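Local coordinates for protein BOLA1, chloroplastic (PDB 4PUG) that may act as a redox-regulated transcriptional regulator or a factor in iron-sulfur cluster biogenesis, alone or with glutaredoxins, with which it binds a labile cluster, at residues 46-51 and 79-84; 21-26 and 50-55. All coordinates share one frame; numbering follows the deposited sequence.

Interaction 1 (46-51 and 79-84)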
ATOM      1  N   THR A  46       1.830  10.453   0.287  1.00 11.71           N
ATOM      2  CA  THR A  46       2.393  10.319  -1.052  1.00 15.14           C
ATOM      3  C   THR A  46       3.346   9.135  -1.214  1.00 12.74           C
ATOM      4  O   THR A  46       3.516   8.625  -2.320  1.00 14.57           O
ATOM      5  CB  THR A  46       3.149  11.596  -1.451  1.00 17.39           C
ATOM      6  OG1 THR A  46       4.180  11.857  -0.490  1.00 12.73           O
ATOM      7  CG2 THR A  46       2.205  12.786  -1.497  1.00 13.62           C
ATOM      8  N   HIS A  47       3.974   8.710  -0.120  1.00 13.04           N
ATOM      9  CA  HIS A  47       4.945   7.618  -0.172  1.00 17.24           C
ATOM     10  C   HIS A  47       4.625   6.501   0.814  1.00 15.00           C
ATOM     11  O   HIS A  47       4.519   6.736   2.019  1.00 12.26           O
ATOM     12  CB  HIS A  47       6.359   8.133   0.096  1.00 16.58           C
ATOM     13  CG  HIS A  47       6.908   8.993  -0.997  1.00 20.60           C
ATOM     14  ND1 HIS A  47       6.394  10.234  -1.301  1.00 17.71           N
ATOM     15  CD2 HIS A  47       7.934   8.790  -1.857  1.00 20.57           C
ATOM     16  CE1 HIS A  47       7.076  10.758  -2.303  1.00 17.46           C
ATOM     17  NE2 HIS A  47       8.017   9.899  -2.659  1.00 18.55           N
ATOM     18  N   PHE A  48       4.490   5.281   0.302  1.00 13.54           N
ATOM     19  CA  PHE A  48       4.170   4.141   1.158  1.00 19.07           C
ATOM     20  C   PHE A  48       5.000   2.890   0.873  1.00 16.40           C
ATOM     21  O   PHE A  48       5.271   2.551  -0.281  1.00 18.42           O
ATOM     22  CB  PHE A  48       2.678   3.804   1.077  1.00 13.84           C
ATOM     23  CG  PHE A  48       1.804   4.718   1.894  1.00 13.10           C
ATOM     24  CD1 PHE A  48       1.555   4.444   3.230  1.00 15.43           C
ATOM     25  CD2 PHE A  48       1.232   5.845   1.328  1.00 18.86           C
ATOM     26  CE1 PHE A  48       0.750   5.278   3.986  1.00 12.64           C
ATOM     27  CE2 PHE A  48       0.428   6.686   2.080  1.00 17.33           C
ATOM     28  CZ  PHE A  48       0.188   6.401   3.412  1.00 19.09           C
ATOM     29  N   ASN A  49       5.400   2.221   1.951  1.00 10.08           N
ATOM     30  CA  ASN A  49       5.977   0.888   1.877  1.00 15.70           C
ATOM     31  C   ASN A  49       4.941  -0.103   2.375  1.00 18.06           C
ATOM     32  O   ASN A  49       4.465   0.005   3.502  1.00 18.64           O
ATOM     33  CB  ASN A  49       7.234   0.786   2.742  1.00 15.53           C
ATOM     34  CG  ASN A  49       8.362   1.668   2.248  1.00 26.52           C
ATOM     35  OD1 ASN A  49       8.590   1.789   1.045  1.00 20.26           O
ATOM     36  ND2 ASN A  49       9.078   2.289   3.178  1.00 19.68           N
ATOM     37  N   VAL A  50       4.582  -1.064   1.533  1.00 12.50           N
ATOM     38  CA  VAL A  50       3.540  -2.022   1.878  1.00 13.80           C
ATOM     39  C   VAL A  50       4.063  -3.454   1.827  1.00 22.21           C
ATOM     40  O   VAL A  50       4.594  -3.903   0.806  1.00 20.95           O
ATOM     41  CB  VAL A  50       2.317  -1.893   0.946  1.00 13.94           C
ATOM     42  CG1 VAL A  50       1.236  -2.884   1.345  1.00 16.91           C
ATOM     43  CG2 VAL A  50       1.771  -0.469   0.978  1.00 14.15           C
ATOM     44  N   LYS A  51       3.920  -4.164   2.940  1.00 19.01           N
ATOM     45  CA  LYS A  51       4.230  -5.583   2.974  1.00 15.51           C
ATOM     46  C   LYS A  51       2.947  -6.380   3.168  1.00 19.79           C
ATOM     47  O   LYS A  51       2.199  -6.154   4.120  1.00 19.99           O
ATOM     48  CB  LYS A  51       5.237  -5.911   4.076  1.00 14.19           C
ATOM     49  CG  LYS A  51       5.501  -7.404   4.211  1.00 19.48           C
ATOM     50  CD  LYS A  51       6.586  -7.711   5.226  1.00 18.80           C
ATOM     51  CE  LYS A  51       6.818  -9.213   5.315  1.00 26.65           C
ATOM     52  NZ  LYS A  51       8.242  -9.559   5.579  1.00 44.42           N
ATOM     53  N   THR A  79      -4.845   9.548  -7.233  1.00 13.78           N
ATOM     54  CA  THR A  79      -5.370  10.593  -6.356  1.00 16.24           C
ATOM     55  C   THR A  79      -4.430  11.045  -5.236  1.00 20.87           C
ATOM     56  O   THR A  79      -4.895  11.506  -4.194  1.00 13.95           O
ATOM     57  CB  THR A  79      -6.711  10.172  -5.709  1.00 20.55           C
ATOM     58  OG1 THR A  79      -6.537   8.941  -4.997  1.00 17.54           O
ATOM     59  CG2 THR A  79      -7.797  10.000  -6.765  1.00 13.62           C
ATOM     60  N   GLY A  80      -3.119  10.922  -5.436  1.00 14.35           N
ATOM     61  CA  GLY A  80      -2.171  11.416  -4.450  1.00 16.69           C
ATOM     62  C   GLY A  80      -0.989  10.517  -4.125  1.00 16.22           C
ATOM     63  O   GLY A  80       0.044  10.993  -3.654  1.00 19.51           O
ATOM     64  N   LEU A  81      -1.133   9.217  -4.363  1.00 12.89           N
ATOM     65  CA  LEU A  81      -0.056   8.275  -4.067  1.00 14.14           C
ATOM     66  C   LEU A  81       1.029   8.316  -5.142  1.00 18.72           C
ATOM     67  O   LEU A  81       0.840   7.816  -6.252  1.00 21.54           O
ATOM     68  CB  LEU A  81      -0.611   6.858  -3.908  1.00 19.09           C
ATOM     69  CG  LEU A  81       0.359   5.733  -3.537  1.00 23.63           C
ATOM     70  CD1 LEU A  81       1.260   6.136  -2.380  1.00 16.46           C
ATOM     71  CD2 LEU A  81      -0.428   4.478  -3.192  1.00 17.76           C
ATOM     72  N   HIS A  82       2.165   8.919  -4.804  1.00 11.83           N
ATOM     73  CA  HIS A  82       3.263   9.048  -5.753  1.00 15.87           C
ATOM     74  C   HIS A  82       4.110   7.783  -5.835  1.00 15.00           C
ATOM     75  O   HIS A  82       4.392   7.290  -6.927  1.00 16.33           O
ATOM     76  CB  HIS A  82       4.152  10.245  -5.411  1.00 16.21           C
ATOM     77  CG  HIS A  82       5.247  10.483  -6.405  1.00 18.15           C
ATOM     78  ND1 HIS A  82       5.032  11.116  -7.613  1.00 21.79           N
ATOM     79  CD2 HIS A  82       6.561  10.168  -6.375  1.00 15.50           C
ATOM     80  CE1 HIS A  82       6.170  11.181  -8.282  1.00 16.06           C
ATOM     81  NE2 HIS A  82       7.115  10.612  -7.552  1.00 15.39           N
ATOM     82  N   ALA A  83       4.513   7.259  -4.682  1.00 21.18           N
ATOM     83  CA  ALA A  83       5.403   6.099  -4.653  1.00 14.65           C
ATOM     84  C   ALA A  83       4.886   4.959  -3.780  1.00 20.92           C
ATOM     85  O   ALA A  83       4.569   5.149  -2.603  1.00 14.80           O
ATOM     86  CB  ALA A  83       6.799   6.513  -4.217  1.00 17.16           C
ATOM     87  N   LEU A  84       4.820   3.772  -4.376  1.00 14.94           N
ATOM     88  CA  LEU A  84       4.340   2.574  -3.703  1.00 14.76           C
ATOM     89  C   LEU A  84       5.376   1.460  -3.818  1.00 28.41           C
ATOM     90  O   LEU A  84       5.583   0.916  -4.903  1.00 26.99           O
ATOM     91  CB  LEU A  84       3.030   2.112  -4.340  1.00 14.36           C
ATOM     92  CG  LEU A  84       2.442   0.794  -3.834  1.00 29.34           C
ATOM     93  CD1 LEU A  84       2.039   0.932  -2.380  1.00 26.71           C
ATOM     94  CD2 LEU A  84       1.257   0.367  -4.689  1.00 24.28           C
TER

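Interaction 2 (21-26 and 50-55)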
ATOM      1  N   VAL A  21      -2.457 -12.536   6.143  1.00 16.73           N
ATOM      2  CA  VAL A  21      -2.164 -12.862   7.522  1.00 25.21           C
ATOM      3  C   VAL A  21      -1.254 -11.770   8.082  1.00 21.81           C
ATOM      4  O   VAL A  21      -1.235 -11.527   9.293  1.00 17.27           O
ATOM      5  CB  VAL A  21      -1.531 -14.266   7.673  1.00 31.03           C
ATOM      6  CG1 VAL A  21      -0.115 -14.297   7.107  1.00 24.14           C
ATOM      7  CG2 VAL A  21      -1.548 -14.691   9.129  1.00 37.32           C
ATOM      8  N   GLU A  22      -0.524 -11.087   7.200  1.00 16.91           N
ATOM      9  CA  GLU A  22       0.277  -9.952   7.669  1.00 16.66           C
ATOM     10  C   GLU A  22       0.217  -8.741   6.743  1.00 17.02           C
ATOM     11  O   GLU A  22       0.472  -8.854   5.553  1.00 15.32           O
ATOM     12  CB  GLU A  22       1.729 -10.365   7.906  1.00 30.36           C
ATOM     13  CG  GLU A  22       2.555  -9.271   8.552  1.00 28.24           C
ATOM     14  CD  GLU A  22       4.004  -9.658   8.724  1.00 39.82           C
ATOM     15  OE1 GLU A  22       4.372 -10.782   8.323  1.00 42.21           O
ATOM     16  OE2 GLU A  22       4.771  -8.834   9.263  1.00 38.86           O
ATOM     17  N   LEU A  23      -0.106  -7.576   7.295  1.00 15.37           N
ATOM     18  CA  LEU A  23      -0.250  -6.384   6.469  1.00 13.90           C
ATOM     19  C   LEU A  23       0.384  -5.158   7.118  1.00 12.35           C
ATOM     20  O   LEU A  23      -0.136  -4.616   8.097  1.00 13.71           O
ATOM     21  CB  LEU A  23      -1.725  -6.127   6.144  1.00 11.93           C
ATOM     22  CG  LEU A  23      -2.022  -4.929   5.240  1.00 10.57           C
ATOM     23  CD1 LEU A  23      -1.194  -4.992   3.962  1.00 11.86           C
ATOM     24  CD2 LEU A  23      -3.505  -4.875   4.917  1.00 10.87           C
ATOM     25  N   VAL A  24       1.515  -4.732   6.565  1.00 18.98           N
ATOM     26  CA  VAL A  24       2.203  -3.538   7.036  1.00 10.85           C
ATOM     27  C   VAL A  24       2.060  -2.406   6.024  1.00 14.61           C
ATOM     28  O   VAL A  24       2.442  -2.546   4.862  1.00 12.05           O
ATOM     29  CB  VAL A  24       3.701  -3.802   7.280  1.00 21.59           C
ATOM     30  CG1 VAL A  24       4.353  -2.584   7.920  1.00 21.07           C
ATOM     31  CG2 VAL A  24       3.887  -5.030   8.157  1.00 18.30           C
ATOM     32  N   ILE A  25       1.500  -1.289   6.472  1.00 15.81           N
ATOM     33  CA  ILE A  25       1.356  -0.115   5.623  1.00 14.94           C
ATOM     34  C   ILE A  25       2.069   1.073   6.258  1.00 17.11           C
ATOM     35  O   ILE A  25       1.533   1.739   7.145  1.00 11.78           O
ATOM     36  CB  ILE A  25      -0.124   0.209   5.352  1.00 18.74           C
ATOM     37  CG1 ILE A  25      -0.797  -0.974   4.655  1.00 16.68           C
ATOM     38  CG2 ILE A  25      -0.249   1.468   4.511  1.00 17.45           C
ATOM     39  CD1 ILE A  25      -2.160  -0.667   4.106  1.00 18.43           C
ATOM     40  N   GLU A  26       3.291   1.321   5.796  1.00 14.37           N
ATOM     41  CA  GLU A  26       4.155   2.331   6.389  1.00 14.08           C
ATOM     42  C   GLU A  26       4.185   3.609   5.564  1.00 16.33           C
ATOM     43  O   GLU A  26       4.564   3.595   4.389  1.00 14.76           O
ATOM     44  CB  GLU A  26       5.576   1.787   6.540  1.00 14.43           C
ATOM     45  CG  GLU A  26       6.525   2.732   7.254  1.00 16.06           C
ATOM     46  CD  GLU A  26       7.966   2.269   7.189  1.00 16.91           C
ATOM     47  OE1 GLU A  26       8.337   1.612   6.193  1.00 18.26           O
ATOM     48  OE2 GLU A  26       8.728   2.561   8.133  1.00 15.97           O
ATOM     49  N   VAL A  50       4.582  -1.064   1.533  1.00 12.50           N
ATOM     50  CA  VAL A  50       3.540  -2.022   1.878  1.00 13.80           C
ATOM     51  C   VAL A  50       4.063  -3.454   1.827  1.00 22.21           C
ATOM     52  O   VAL A  50       4.594  -3.903   0.806  1.00 20.95           O
ATOM     53  CB  VAL A  50       2.317  -1.893   0.946  1.00 13.94           C
ATOM     54  CG1 VAL A  50       1.236  -2.884   1.345  1.00 16.91           C
ATOM     55  CG2 VAL A  50       1.771  -0.469   0.978  1.00 14.15           C
ATOM     56  N   LYS A  51       3.920  -4.164   2.940  1.00 19.01           N
ATOM     57  CA  LYS A  51       4.230  -5.583   2.974  1.00 15.51           C
ATOM     58  C   LYS A  51       2.947  -6.380   3.168  1.00 19.79           C
ATOM     59  O   LYS A  51       2.199  -6.154   4.120  1.00 19.99           O
ATOM     60  CB  LYS A  51       5.237  -5.911   4.076  1.00 14.19           C
ATOM     61  CG  LYS A  51       5.501  -7.404   4.211  1.00 19.48           C
ATOM     62  CD  LYS A  51       6.586  -7.711   5.226  1.00 18.80           C
ATOM     63  CE  LYS A  51       6.818  -9.213   5.315  1.00 26.65           C
ATOM     64  NZ  LYS A  51       8.242  -9.559   5.579  1.00 44.42           N
ATOM     65  N   ILE A  52       2.690  -7.303   2.247  1.00 16.65           N
ATOM     66  CA  ILE A  52       1.487  -8.118   2.292  1.00 21.02           C
ATOM     67  C   ILE A  52       1.840  -9.603   2.277  1.00 21.79           C
ATOM     68  O   ILE A  52       2.399 -10.111   1.303  1.00 18.86           O
ATOM     69  CB  ILE A  52       0.558  -7.818   1.099  1.00 19.42           C
ATOM     70  CG1 ILE A  52       0.390  -6.309   0.915  1.00 20.53           C
ATOM     71  CG2 ILE A  52      -0.791  -8.492   1.292  1.00 20.83           C
ATOM     72  CD1 ILE A  52      -0.270  -5.920  -0.392  1.00 26.03           C
ATOM     73  N   VAL A  53       1.515 -10.289   3.368  1.00 17.57           N
ATOM     74  CA  VAL A  53       1.645 -11.736   3.457  1.00 18.99           C
ATOM     75  C   VAL A  53       0.262 -12.397   3.427  1.00 19.52           C
ATOM     76  O   VAL A  53      -0.509 -12.322   4.409  1.00 20.38           O
ATOM     77  CB  VAL A  53       2.412 -12.163   4.722  1.00 11.94           C
ATOM     78  CG1 VAL A  53       2.637 -13.661   4.705  1.00 17.16           C
ATOM     79  CG2 VAL A  53       3.744 -11.425   4.802  1.00 20.34           C
ATOM     80  N   SER A  54      -0.019 -13.045   2.294  1.00 15.93           N
ATOM     81  CA  SER A  54      -1.329 -13.597   1.972  1.00 19.76           C
ATOM     82  C   SER A  54      -1.181 -14.883   1.161  1.00 21.29           C
ATOM     83  O   SER A  54      -0.224 -15.028   0.397  1.00 22.69           O
ATOM     84  CB  SER A  54      -2.121 -12.584   1.146  1.00 23.44           C
ATOM     85  OG  SER A  54      -3.087 -13.231   0.343  1.00 23.91           O
ATOM     86  N   LYS A  55      -2.144 -15.793   1.303  1.00 23.65           N
ATOM     87  CA  LYS A  55      -2.157 -17.057   0.558  1.00 26.73           C
ATOM     88  C   LYS A  55      -2.603 -16.886  -0.892  1.00 27.07           C
ATOM     89  O   LYS A  55      -2.419 -17.784  -1.717  1.00 27.01           O
ATOM     90  CB  LYS A  55      -3.082 -18.067   1.239  1.00 28.22           C
ATOM     91  CG  LYS A  55      -2.614 -18.548   2.598  1.00 34.99           C
ATOM     92  CD  LYS A  55      -3.729 -19.279   3.331  1.00 43.89           C
ATOM     93  CE  LYS A  55      -3.228 -19.895   4.626  1.00 51.40           C
ATOM     94  NZ  LYS A  55      -4.327 -20.539   5.397  1.00 73.72           N
TER
HETATM   95  O   HOH W   1       6.921 -12.036   7.587  1.00 36.02           O

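Interaction 1 (46-51 and 79-84)
Thr46 and Ala83 start a parallel strand pairing. Ala83 N donates to Thr46 O at 2.9 Å with an N-H...O angle of 172°. His82 N adds a weak, bent bond to the same oxygen, so Thr46 O takes two consecutive N-H groups. One step on, Phe48 N reaches Ala83 O at 2.9 Å, again nearly straight. His47 and Ala83 therefore sit side by side, as do Phe48 and Leu84. At the turn before the strand, Thr46 CG2 rests 3.5 Å from Gly80 O.

The imidazoles form a second group. The His47 ring meets Ala83 obliquely, with CD2 3.5 Å from Ala83 CB. Its NE2 approaches His82 CD2 at 4.0 Å. The two histidine side chains run side by side, and their planes are inclined at 39°. Thr46 OG1 lies in the plane of the His47 ring at its edge and shares a hydrogen bond with ND1 at 2.9 Å. This bond helps hold the turn of the ring, which also meets the ring of His32 from outside the two segments.

The apolar contacts lie on the sheet face of Phe48 and Leu84. Leu81 CG is anti to its backbone N (chi1 -178°), which sends CD1 toward the other segment. CD1 meets the edge of the Phe48 ring, 3.7 Å from CD2. Further along, Val50 CG2 touches Leu84 CD1 at 3.6 Å. Helix 6-18 covers this face: Met10 packs on Phe48 and Leu14 on Val50.

The parallel strands 47-53 and 83-89, joined through helices 62-72 and 74-78, form the beta-alpha-beta crossover of the BolA fold, which resembles the class II KH fold.

Interaction 2 (21-26 and 50-55)
The Glu22 carboxylate lies over Val53 and Lys51 with one face turned to them. From that side Val53 CG2 comes within 3.6 Å of Glu22 OE1. Lys51 CE approaches the same oxygen from the same side, more distantly. The extended Glu22 chain (chi2 -177°) carries the carboxylate this far. A water donates to OE1 at 2.9 Å and accepts a weak bond from Lys51 NZ. The charged ends themselves do not touch: Glu22 OE1 and Lys51 NZ are 4.9 Å apart, and the water links them, weakly on the lysine side.

The backbones are joined by hydrogen bonds that lie in the carbonyl planes. Val53 N donates to Glu22 O at 2.8 Å in an almost straight bond of 177°. Val53 O in turn receives Glu22 N on a lone pair. Val24 and Lys51 exchange a second pair of bonds. Glu22-Val53 and Val24-Lys51 are thus the hydrogen-bonded pairs of an antiparallel ladder. Leu23-Ile52, between them, and Ile25-Val50, beyond Val24-Lys51, are the non-hydrogen-bonded pairs. This is the antiparallel half of the mixed BolA sheet, with strand 22-27 at its border in the chain. Val21 and Glu22 both face Val53, which makes a classic beta bulge where the strand begins. Beside it, Val21 CG1 packs on Val53 CG1 at 3.7 Å, the two side chains pointing the same way.

On the sheet face opposite to Glu22, the contacts are apolar. With CG anti to the backbone N (chi1 -178°), the Leu23 branch turns alongside Ile52, and Leu23 CD1 lies 3.7 Å from Ile52 CG1. The same methyl reaches Val50 CG1 at 4.1 Å. Helix 6-18 packs against this face, with Gln15 on Leu23 and Met10 on Ile25. Just past the strand, Ser54 OG bonds to Leu18 O of that helix.

In the fold
From the N terminus, helix 6-18 leads into strand 22-27. Interaction 2 then closes the first loop, when the chain returns along 50-55 after 23 residues that include the short helix 29-32. Interaction 1 closes the second, bringing 79-84 back to 46-51 after helices 62-72 and 74-78. The two loops cross, overlapping along 46-55, and the segments share Val50 and Lys51. Strand 47-53 is the shared middle strand: 22-27 runs antiparallel on one side and 83-89 parallel on the other. The contacts also touch directly, where Phe48 packs on Ile25. Together they tie all three strands into one sheet, against which helix 6-18 packs.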